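Local coordinates for DNA repair protein XRCC1 (Homo sapiens, PDB 3LQC) that scaffolds DNA single-strand break repair by assembling repair protein complexes, binds poly-ADP-ribose chains and restrains PARP1 activity, its N-terminal domain being the part present here, at residues F67-V72 with K129-Q134; G61-A66 with G143-R148; R5-V10 with T42-L47. All blocks are in the same frame, centred on the assembly; numbering follows the deposited sequence. Where two conformers were deposited one is given.

Contact 1: F67-V72 with K129-Q134. With CO3 (carbonate ion), chain D.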
loop_
_atom_site.group_PDB
_atom_site.type_symbol
_atom_site.label_atom_id
_atom_site.label_comp_id
_atom_site.label_asym_id
_atom_site.label_seq_id
_atom_site.Cartn_x
_atom_site.Cartn_y
_atom_site.Cartn_z
ATOM N N PHE A 67 8.311 -9.175 -5.633
ATOM C CA PHE A 67 8.721 -8.729 -4.304
ATOM C C PHE A 67 9.963 -9.475 -3.871
ATOM O O PHE A 67 10.162 -10.616 -4.258
ATOM C CB PHE A 67 7.623 -8.975 -3.267
ATOM C CG PHE A 67 6.249 -8.638 -3.743
ATOM C CD1 PHE A 67 5.944 -7.357 -4.167
ATOM C CD2 PHE A 67 5.251 -9.607 -3.759
ATOM C CE1 PHE A 67 4.679 -7.043 -4.605
ATOM C CE2 PHE A 67 3.969 -9.302 -4.205
ATOM C CZ PHE A 67 3.683 -8.017 -4.625
ATOM N N VAL A 68 10.795 -8.829 -3.063
ATOM C CA VAL A 68 11.942 -9.493 -2.459
ATOM C C VAL A 68 12.011 -9.127 -0.986
ATOM O O VAL A 68 11.774 -7.979 -0.615
ATOM C CB VAL A 68 13.265 -9.108 -3.135
ATOM C CG1 VAL A 68 14.398 -9.918 -2.547
ATOM C CG2 VAL A 68 13.191 -9.324 -4.630
ATOM N N GLU A 69 12.320 -10.113 -0.148
ATOM C CA GLU A 69 12.448 -9.892 1.286
ATOM C C GLU A 69 13.734 -10.548 1.780
ATOM O O GLU A 69 14.112 -11.613 1.298
ATOM C CB GLU A 69 11.247 -10.496 2.012
ATOM C CG GLU A 69 11.241 -10.328 3.521
ATOM C CD GLU A 69 10.191 -11.198 4.175
ATOM O OE1 GLU A 69 9.746 -10.871 5.297
ATOM O OE2 GLU A 69 9.795 -12.203 3.549
ATOM N N VAL A 70 14.409 -9.914 2.734
ATOM C CA VAL A 70 15.597 -10.521 3.314
ATOM C C VAL A 70 15.413 -10.693 4.804
ATOM O O VAL A 70 15.146 -9.731 5.517
ATOM C CB VAL A 70 16.886 -9.715 3.023
ATOM C CG1 VAL A 70 18.093 -10.373 3.696
ATOM C CG2 VAL A 70 17.119 -9.615 1.526
ATOM N N LEU A 71 15.538 -11.930 5.266
ATOM C CA LEU A 71 15.450 -12.227 6.685
ATOM C C LEU A 71 16.770 -12.822 7.166
ATOM O O LEU A 71 17.555 -13.358 6.374
ATOM C CB LEU A 71 14.281 -13.172 6.979
ATOM C CG LEU A 71 12.936 -12.791 6.356
ATOM C CD1 LEU A 71 12.766 -13.463 4.998
ATOM C CD2 LEU A 71 11.764 -13.145 7.282
ATOM N N VAL A 72 17.015 -12.727 8.463
ATOM C CA VAL A 72 18.265 -13.218 9.028
ATOM C C VAL A 72 17.967 -14.100 10.212
ATOM O O VAL A 72 16.920 -13.976 10.839
ATOM C CB VAL A 72 19.169 -12.071 9.481
ATOM C CG1 VAL A 72 19.905 -11.493 8.287
ATOM C CG2 VAL A 72 18.342 -11.003 10.190
ATOM N N LYS A 129 18.162 -15.431 4.595
ATOM C CA LYS A 129 17.106 -15.953 3.750
ATOM C C LYS A 129 16.606 -14.852 2.828
ATOM O O LYS A 129 16.135 -13.805 3.289
ATOM C CB LYS A 129 15.960 -16.497 4.610
ATOM C CG LYS A 129 14.768 -16.985 3.817
ATOM C CD LYS A 129 13.679 -17.521 4.730
ATOM C CE LYS A 129 14.131 -18.765 5.462
ATOM N NZ LYS A 129 12.977 -19.501 6.040
ATOM N N ILE A 130 16.723 -15.084 1.526
ATOM C CA ILE A 130 16.218 -14.139 0.534
ATOM C C ILE A 130 14.961 -14.722 -0.118
ATOM O O ILE A 130 15.015 -15.784 -0.736
ATOM C CB ILE A 130 17.271 -13.825 -0.542
ATOM C CG1 ILE A 130 18.515 -13.195 0.087
ATOM C CG2 ILE A 130 16.701 -12.906 -1.589
ATOM C CD1 ILE A 130 19.539 -14.199 0.572
ATOM N N VAL A 131 13.830 -14.039 0.033
ATOM C CA VAL A 131 12.567 -14.551 -0.491
ATOM C C VAL A 131 12.103 -13.764 -1.704
ATOM O O VAL A 131 11.934 -12.554 -1.636
ATOM C CB VAL A 131 11.459 -14.542 0.582
ATOM C CG1 VAL A 131 10.235 -15.308 0.085
ATOM C CG2 VAL A 131 11.972 -15.149 1.875
ATOM N N CYS A 132 11.902 -14.462 -2.815
ATOM C CA CYS A 132 11.428 -13.836 -4.042
ATOM C C CYS A 132 9.989 -14.242 -4.313
ATOM O O CYS A 132 9.668 -15.424 -4.409
ATOM C CB CYS A 132 12.312 -14.241 -5.220
ATOM S SG CYS A 132 14.030 -13.729 -5.094
ATOM N N SER A 133 9.109 -13.264 -4.430
ATOM C CA SER A 133 7.706 -13.559 -4.679
ATOM C C SER A 133 7.287 -13.034 -6.034
ATOM O O SER A 133 7.595 -11.896 -6.392
ATOM C CB SER A 133 6.827 -12.960 -3.590
ATOM O OG SER A 133 6.995 -13.653 -2.373
ATOM N N GLN A 134 6.585 -13.869 -6.788
ATOM C CA GLN A 134 6.117 -13.483 -8.112
ATOM C C GLN A 134 4.836 -14.232 -8.449
ATOM O O GLN A 134 4.850 -15.168 -9.248
ATOM C CB GLN A 134 7.198 -13.747 -9.164
ATOM C CG GLN A 134 6.817 -13.338 -10.589
ATOM C CD GLN A 134 6.062 -12.021 -10.646
ATOM O OE1 GLN A 134 4.860 -11.973 -10.391
ATOM N NE2 GLN A 134 6.763 -10.950 -10.993
HETATM C C CO3 D . 10.831 -20.012 3.544
HETATM O O1 CO3 D . 11.990 -20.133 2.968
HETATM O O2 CO3 D . 10.715 -20.291 4.811
#

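Contact 2: G61-A66 with G143-R148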
loop_
_atom_site.group_PDB
_atom_site.type_symbol
_atom_site.label_atom_id
_atom_site.label_comp_id
_atom_site.label_asym_id
_atom_site.label_seq_id
_atom_site.Cartn_x
_atom_site.Cartn_y
_atom_site.Cartn_z
ATOM N N GLY A 61 19.555 -6.978 -7.148
ATOM C CA GLY A 61 19.289 -6.879 -8.567
ATOM C C GLY A 61 18.232 -7.889 -8.950
ATOM O O GLY A 61 18.467 -9.094 -8.888
ATOM N N ASN A 62 17.064 -7.404 -9.347
ATOM C CA ASN A 62 15.950 -8.291 -9.613
ATOM C C ASN A 62 16.158 -9.122 -10.865
ATOM O O ASN A 62 16.884 -8.728 -11.775
ATOM C CB ASN A 62 14.637 -7.516 -9.713
ATOM C CG ASN A 62 13.431 -8.432 -9.861
ATOM O OD1 ASN A 62 13.379 -9.507 -9.267
ATOM N ND2 ASN A 62 12.460 -8.013 -10.658
ATOM N N ASP A 63 15.530 -10.287 -10.895
ATOM C CA ASP A 63 15.421 -11.046 -12.130
ATOM C C ASP A 63 14.012 -11.604 -12.253
ATOM O O ASP A 63 13.812 -12.821 -12.253
ATOM C CB ASP A 63 16.442 -12.177 -12.195
ATOM C CG ASP A 63 16.349 -12.968 -13.490
ATOM O OD1 ASP A 63 16.036 -12.363 -14.536
ATOM O OD2 ASP A 63 16.594 -14.195 -13.461
ATOM N N GLY A 64 13.041 -10.699 -12.328
ATOM C CA GLY A 64 11.667 -11.062 -12.620
ATOM C C GLY A 64 10.786 -11.281 -11.407
ATOM O O GLY A 64 9.656 -11.741 -11.545
ATOM N N SER A 65 11.299 -10.970 -10.222
ATOM C CA SER A 65 10.516 -11.089 -8.996
ATOM C C SER A 65 9.623 -9.866 -8.839
ATOM O O SER A 65 10.009 -8.764 -9.221
ATOM C CB SER A 65 11.430 -11.185 -7.773
ATOM O OG SER A 65 12.160 -12.390 -7.760
ATOM N N ALA A 66 8.439 -10.052 -8.260
ATOM C CA ALA A 66 7.580 -8.923 -7.930
ATOM C C ALA A 66 8.000 -8.314 -6.599
ATOM O O ALA A 66 8.036 -7.091 -6.452
ATOM C CB ALA A 66 6.126 -9.347 -7.884
ATOM N N GLY A 143 13.728 -14.687 -10.004
ATOM C CA GLY A 143 14.583 -14.710 -8.835
ATOM C C GLY A 143 15.353 -13.410 -8.773
ATOM O O GLY A 143 14.777 -12.334 -8.958
ATOM N N LEU A 144 16.655 -13.507 -8.523
ATOM C CA LEU A 144 17.516 -12.330 -8.487
ATOM C C LEU A 144 18.639 -12.459 -9.487
ATOM O O LEU A 144 19.096 -13.561 -9.774
ATOM C CB LEU A 144 18.124 -12.147 -7.099
ATOM C CG LEU A 144 17.126 -11.877 -5.979
ATOM C CD1 LEU A 144 17.860 -11.431 -4.727
ATOM C CD2 LEU A 144 16.131 -10.824 -6.441
ATOM N N SER A 145 19.093 -11.327 -10.014
ATOM C CA SER A 145 20.331 -11.315 -10.780
ATOM C C SER A 145 21.481 -11.304 -9.800
ATOM O O SER A 145 22.492 -11.963 -9.998
ATOM C CB SER A 145 20.404 -10.098 -11.694
ATOM O OG SER A 145 19.530 -10.279 -12.790
ATOM N N PHE A 146 21.308 -10.557 -8.723
ATOM C CA PHE A 146 22.338 -10.475 -7.716
ATOM C C PHE A 146 21.787 -9.939 -6.411
ATOM O O PHE A 146 20.771 -9.251 -6.378
ATOM C CB PHE A 146 23.509 -9.616 -8.210
ATOM C CG PHE A 146 23.174 -8.160 -8.378
ATOM C CD1 PHE A 146 23.081 -7.323 -7.278
ATOM C CD2 PHE A 146 22.967 -7.627 -9.639
ATOM C CE1 PHE A 146 22.779 -5.987 -7.424
ATOM C CE2 PHE A 146 22.663 -6.288 -9.797
ATOM C CZ PHE A 146 22.574 -5.464 -8.689
ATOM N N VAL A 147 22.454 -10.295 -5.327
ATOM C CA VAL A 147 22.203 -9.679 -4.041
ATOM C C VAL A 147 23.562 -9.498 -3.387
ATOM O O VAL A 147 24.387 -10.418 -3.385
ATOM C CB VAL A 147 21.268 -10.533 -3.156
ATOM C CG1 VAL A 147 21.741 -11.985 -3.111
ATOM C CG2 VAL A 147 21.176 -9.942 -1.759
ATOM N N ARG A 148 23.815 -8.300 -2.877
ATOM C CA ARG A 148 25.076 -8.013 -2.214
ATOM C C ARG A 148 24.835 -7.518 -0.800
ATOM O O ARG A 148 23.932 -6.719 -0.548
ATOM C CB ARG A 148 25.883 -6.985 -2.996
ATOM C CG ARG A 148 26.392 -7.506 -4.308
ATOM C CD ARG A 148 26.739 -6.376 -5.252
ATOM N NE ARG A 148 26.836 -6.875 -6.618
ATOM C CZ ARG A 148 26.518 -6.161 -7.694
ATOM N NH1 ARG A 148 26.072 -4.908 -7.565
ATOM N NH2 ARG A 148 26.639 -6.706 -8.900
#

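Contact 3: R5-V10 with T42-L47. With CO3 (carbonate ion), chain D.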
loop_
_atom_site.group_PDB
_atom_site.type_symbol
_atom_site.label_atom_id
_atom_site.label_comp_id
_atom_site.label_asym_id
_atom_site.label_seq_id
_atom_site.Cartn_x
_atom_site.Cartn_y
_atom_site.Cartn_z
ATOM N N ARG A 5 10.220 -26.894 0.688
ATOM C CA ARG A 5 10.220 -27.308 -0.713
ATOM C C ARG A 5 10.389 -26.125 -1.668
ATOM O O ARG A 5 10.633 -26.314 -2.856
ATOM C CB ARG A 5 8.945 -28.080 -1.046
ATOM C CG ARG A 5 7.705 -27.228 -1.024
ATOM C CD ARG A 5 6.516 -27.951 -1.635
ATOM N NE ARG A 5 5.472 -26.989 -1.965
ATOM C CZ ARG A 5 5.227 -26.537 -3.190
ATOM N NH1 ARG A 5 5.936 -26.975 -4.227
ATOM N NH2 ARG A 5 4.264 -25.644 -3.377
ATOM N N LEU A 6 10.262 -24.910 -1.136
ATOM C CA LEU A 6 10.455 -23.696 -1.923
ATOM C C LEU A 6 11.749 -22.998 -1.539
ATOM O O LEU A 6 12.017 -21.878 -1.964
ATOM C CB LEU A 6 9.271 -22.749 -1.727
ATOM C CG LEU A 6 7.988 -23.366 -2.276
ATOM C CD1 LEU A 6 6.801 -22.447 -2.100
ATOM C CD2 LEU A 6 8.226 -23.716 -3.746
ATOM N N ARG A 7 12.558 -23.677 -0.741
ATOM C CA ARG A 7 13.754 -23.078 -0.180
ATOM C C ARG A 7 15.003 -23.821 -0.634
ATOM O O ARG A 7 15.120 -25.021 -0.438
ATOM C CB ARG A 7 13.644 -23.109 1.338
ATOM C CG ARG A 7 14.839 -22.588 2.072
ATOM C CD ARG A 7 14.673 -22.875 3.556
ATOM N NE ARG A 7 13.337 -22.530 4.027
ATOM C CZ ARG A 7 12.651 -23.248 4.907
ATOM N NH1 ARG A 7 13.170 -24.364 5.408
ATOM N NH2 ARG A 7 11.436 -22.865 5.275
ATOM N N HIS A 8 15.931 -23.100 -1.249
ATOM C CA HIS A 8 17.226 -23.656 -1.607
ATOM C C HIS A 8 18.270 -23.252 -0.573
ATOM O O HIS A 8 18.679 -22.092 -0.509
ATOM C CB HIS A 8 17.650 -23.170 -2.992
ATOM C CG HIS A 8 18.729 -23.995 -3.620
ATOM N ND1 HIS A 8 19.957 -23.477 -3.966
ATOM C CD2 HIS A 8 18.760 -25.302 -3.973
ATOM C CE1 HIS A 8 20.698 -24.427 -4.507
ATOM N NE2 HIS A 8 19.997 -25.545 -4.523
ATOM N N VAL A 9 18.686 -24.218 0.239
ATOM C CA VAL A 9 19.660 -23.986 1.296
ATOM C C VAL A 9 21.072 -24.312 0.809
ATOM O O VAL A 9 21.300 -25.354 0.191
ATOM C CB VAL A 9 19.319 -24.838 2.542
ATOM C CG1 VAL A 9 20.205 -24.467 3.720
ATOM C CG2 VAL A 9 17.849 -24.654 2.912
ATOM N N VAL A 10 22.019 -23.417 1.062
ATOM C CA VAL A 10 23.411 -23.718 0.760
ATOM C C VAL A 10 24.361 -23.262 1.853
ATOM O O VAL A 10 24.081 -22.306 2.586
ATOM C CB VAL A 10 23.887 -23.107 -0.579
ATOM C CG1 VAL A 10 22.928 -23.461 -1.701
ATOM C CG2 VAL A 10 24.072 -21.606 -0.454
ATOM N N THR A 42 6.387 -18.394 -5.117
ATOM C CA THR A 42 7.472 -17.861 -4.307
ATOM C C THR A 42 8.580 -18.881 -4.105
ATOM O O THR A 42 8.319 -20.075 -3.989
ATOM C CB THR A 42 6.965 -17.348 -2.938
ATOM O OG1 THR A 42 8.072 -17.229 -2.044
ATOM C CG2 THR A 42 5.970 -18.309 -2.335
ATOM N N ILE A 43 9.821 -18.406 -4.075
ATOM C CA ILE A 43 10.959 -19.259 -3.756
ATOM C C ILE A 43 11.905 -18.490 -2.856
ATOM O O ILE A 43 11.922 -17.265 -2.878
ATOM C CB ILE A 43 11.750 -19.674 -5.014
ATOM C CG1 ILE A 43 12.250 -18.430 -5.746
ATOM C CG2 ILE A 43 10.903 -20.546 -5.935
ATOM C CD1 ILE A 43 13.515 -18.649 -6.490
ATOM N N SER A 44 12.700 -19.203 -2.067
ATOM C CA SER A 44 13.762 -18.568 -1.299
ATOM C C SER A 44 15.071 -19.323 -1.448
ATOM O O SER A 44 15.084 -20.505 -1.787
ATOM C CB SER A 44 13.394 -18.532 0.170
ATOM O OG SER A 44 13.199 -19.851 0.638
ATOM N N VAL A 45 16.175 -18.629 -1.209
ATOM C CA VAL A 45 17.447 -19.292 -0.986
ATOM C C VAL A 45 17.892 -18.951 0.426
ATOM O O VAL A 45 17.616 -17.861 0.928
ATOM C CB VAL A 45 18.541 -18.843 -1.984
ATOM C CG1 VAL A 45 18.182 -19.240 -3.405
ATOM C CG2 VAL A 45 18.762 -17.360 -1.888
ATOM N N VAL A 46 18.558 -19.891 1.079
ATOM C CA VAL A 46 19.124 -19.626 2.386
ATOM C C VAL A 46 20.632 -19.773 2.326
ATOM O O VAL A 46 21.151 -20.791 1.864
ATOM C CB VAL A 46 18.553 -20.553 3.464
ATOM C CG1 VAL A 46 19.404 -20.475 4.734
ATOM C CG2 VAL A 46 17.112 -20.181 3.765
ATOM N N LEU A 47 21.325 -18.730 2.768
ATOM C CA LEU A 47 22.770 -18.754 2.873
ATOM C C LEU A 47 23.132 -19.103 4.303
ATOM O O LEU A 47 22.810 -18.363 5.234
ATOM C CB LEU A 47 23.378 -17.395 2.524
ATOM C CG LEU A 47 23.023 -16.680 1.220
ATOM C CD1 LEU A 47 23.766 -15.346 1.170
ATOM C CD2 LEU A 47 23.342 -17.530 -0.001
HETATM C C CO3 D . 10.831 -20.012 3.544
HETATM O O1 CO3 D . 11.990 -20.133 2.968
HETATM O O2 CO3 D . 10.715 -20.291 4.811
#

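Contact 1: F67-V72 with K129-Q134
Phe67 to Leu71 and Lys129 to Ser133 are antiparallel neighbours inside the five-stranded sheet of the XRCC1 N-terminal domain, a beta sandwich of the galactose-binding-like group. The short strand axes approach to 4.6 Å with their directions at 163°. Six backbone hydrogen bonds, all short, join them in three hydrogen-bonded pairs: Phe67 with Ser133, Glu69 with Val131, and Leu71 with Lys129. The last is among the straighter, Leu71 N to Lys129 O at 2.8 Å and nearly straight at the hydrogen. In the non-hydrogen-bonded pairs between them, CA-H groups point at carbonyls, as where Val68 CA lies 3.2 Å from Val131 O.

Apolar packing differs on the two faces. On the face of Val68, Val70, Ile130 and Cys132, branched side chains lie side by side: Ile130 CG2 reaches Val68 CG1 at 3.9 Å, while its CG1 meets Val70 CG2. Leu144 of strand 143-150 packs on Val68, Ile130 and Cys132 here. On the other face, Leu71 crosses Val131 at a slant, its CD1 coming 3.6 Å from Val131 CG2. Phe67, CG anti to the carbonyl carbon (chi1 -42°), meets Ser133 CB with the edge of its ring, CD2 being 3.7 Å away.

The polar ends on this second face turn to other partners. Another protein chain packs on Phe67, Leu71 and Val131, and its backbone hydrogen-bonds Glu69 OE2; this is consistent with the domain's known binding of DNA polymerase beta. Glu69 runs extended beside Val131, its OE2 4.0 Å from Val131 CG2. Lys129 also makes a cation-pi contact with Tyr84; a bend at chi3 (-66°) turns its CE aside, and Lys129 NZ beyond it hydrogen-bonds carbonate O2 at 2.7 Å.

Contact 2: G61-A66 with G143-R148
Gly61 faces both Ser145 and Phe146 in a classic beta bulge, which shifts the antiparallel register by one residue where strand 143-150 turns a corner beside strand 57-63 in the three-stranded sheet of the sandwich. The Gly61 carbonyl accepts twice: Ser145 N lies 2.6 Å from Gly61 O, and Phe146 N approaches the same oxygen in the carbonyl plane, on a lone pair. Gly61 N in turn gives a nearly straight bond to Phe146 O. Past the bulge, Asp63 and Gly143 form a hydrogen-bonded pair through N and O of both residues.

The Phe146 ring lies flat over the Gly61 backbone in a CH-pi contact, Gly61 CA being 3.6 Å from the ring centroid and 12° off the normal. Its chi1 of 68° sets CG between the backbone N and the carbonyl carbon. A side chain on Gly61 would have no room, because its first carbon would run into Phe146 CE2. The opposite ring face carries Arg148 NH2 over its centre, so the ring is layered between glycine backbone and guanidinium.

Ser145 OG bonds to Asn62 O at 3.2 Å, coming from above the carbonyl plane. Leu144 CD2 touches Asn62 CA, the two side chains crossing at about a right angle, and Leu144 continues onto Ile130 and Cys132 of strand 125-133.

At the turn, Asn62 OD1 takes the Ser65 N-H in an Asx motif, with 2.7 Å from OD1 to N and the donor on a lone pair; a weak bond from Asn62 ND2 to Ser65 O closes the loop. Gly143 O is gripped from opposite faces of its plane by Asp63 N and by Ser65 OG, the hydroxyl oxygen 2.9 Å away.

Contact 3: R5-V10 with T42-L47
Arg7 and Ser44 pair across two parallel strands, and both reach a carbonate ion, probably from the crystallisation liquor. Arg7 leaves with CG anti to the backbone N (chi1 177°), running beside Val46 with its CD 3.6 Å from Val46 CG2. A bend at chi3 (-46°) then turns NE to the carbonate, which lies at the guanidinium edge, near its plane. The bond from Arg7 NE to O1 is 2.9 Å and almost straight; that from NH2 to O2 is 2.7 Å. Ser44 OG, set between backbone N and carbonyl carbon, donates to carbonate O1, with 2.6 Å from Ser44 OG to CO3 O1. An alanine in place of Arg7 would probably leave Glu81 without its salt-bridge mate, the carbonate held by fewer bonds and Val46 CG2 bare of its aliphatic neighbour. Leu6 O, before the strand, accepts from Ser44 N at 2.8 Å.

Four backbone bonds, from Leu6 O to Val10 N, tie the strands in a beta-alpha-beta crossover. Helix 17-25 packs on His8, Val10 and Val45 and helix 28-36 on Ile43 and Val45, while strand 125-133 borders 42-49 on the side away from 7-12.

Contact 3 closes first along the chain; contact 1 then lies nested within the loop closed by contact 2. Contacts 1 and 3 share the five-stranded sheet, their centres about 10 Å apart, and meet where strands 42-49 and 125-133 run side by side. Together they supply Arg7, Ser44 and Lys129 to one carbonate pocket. Contact 2, also about 10 Å centre to centre from contact 1, belongs to the three-stranded sheet, and its loop meets contact 1 through a probable hydrogen bond from Ala66 N to Ser133 O. Contacts 2 and 3 do not touch. The set thus joins both sheets of one domain, whose five-stranded sheet also receives another protein chain.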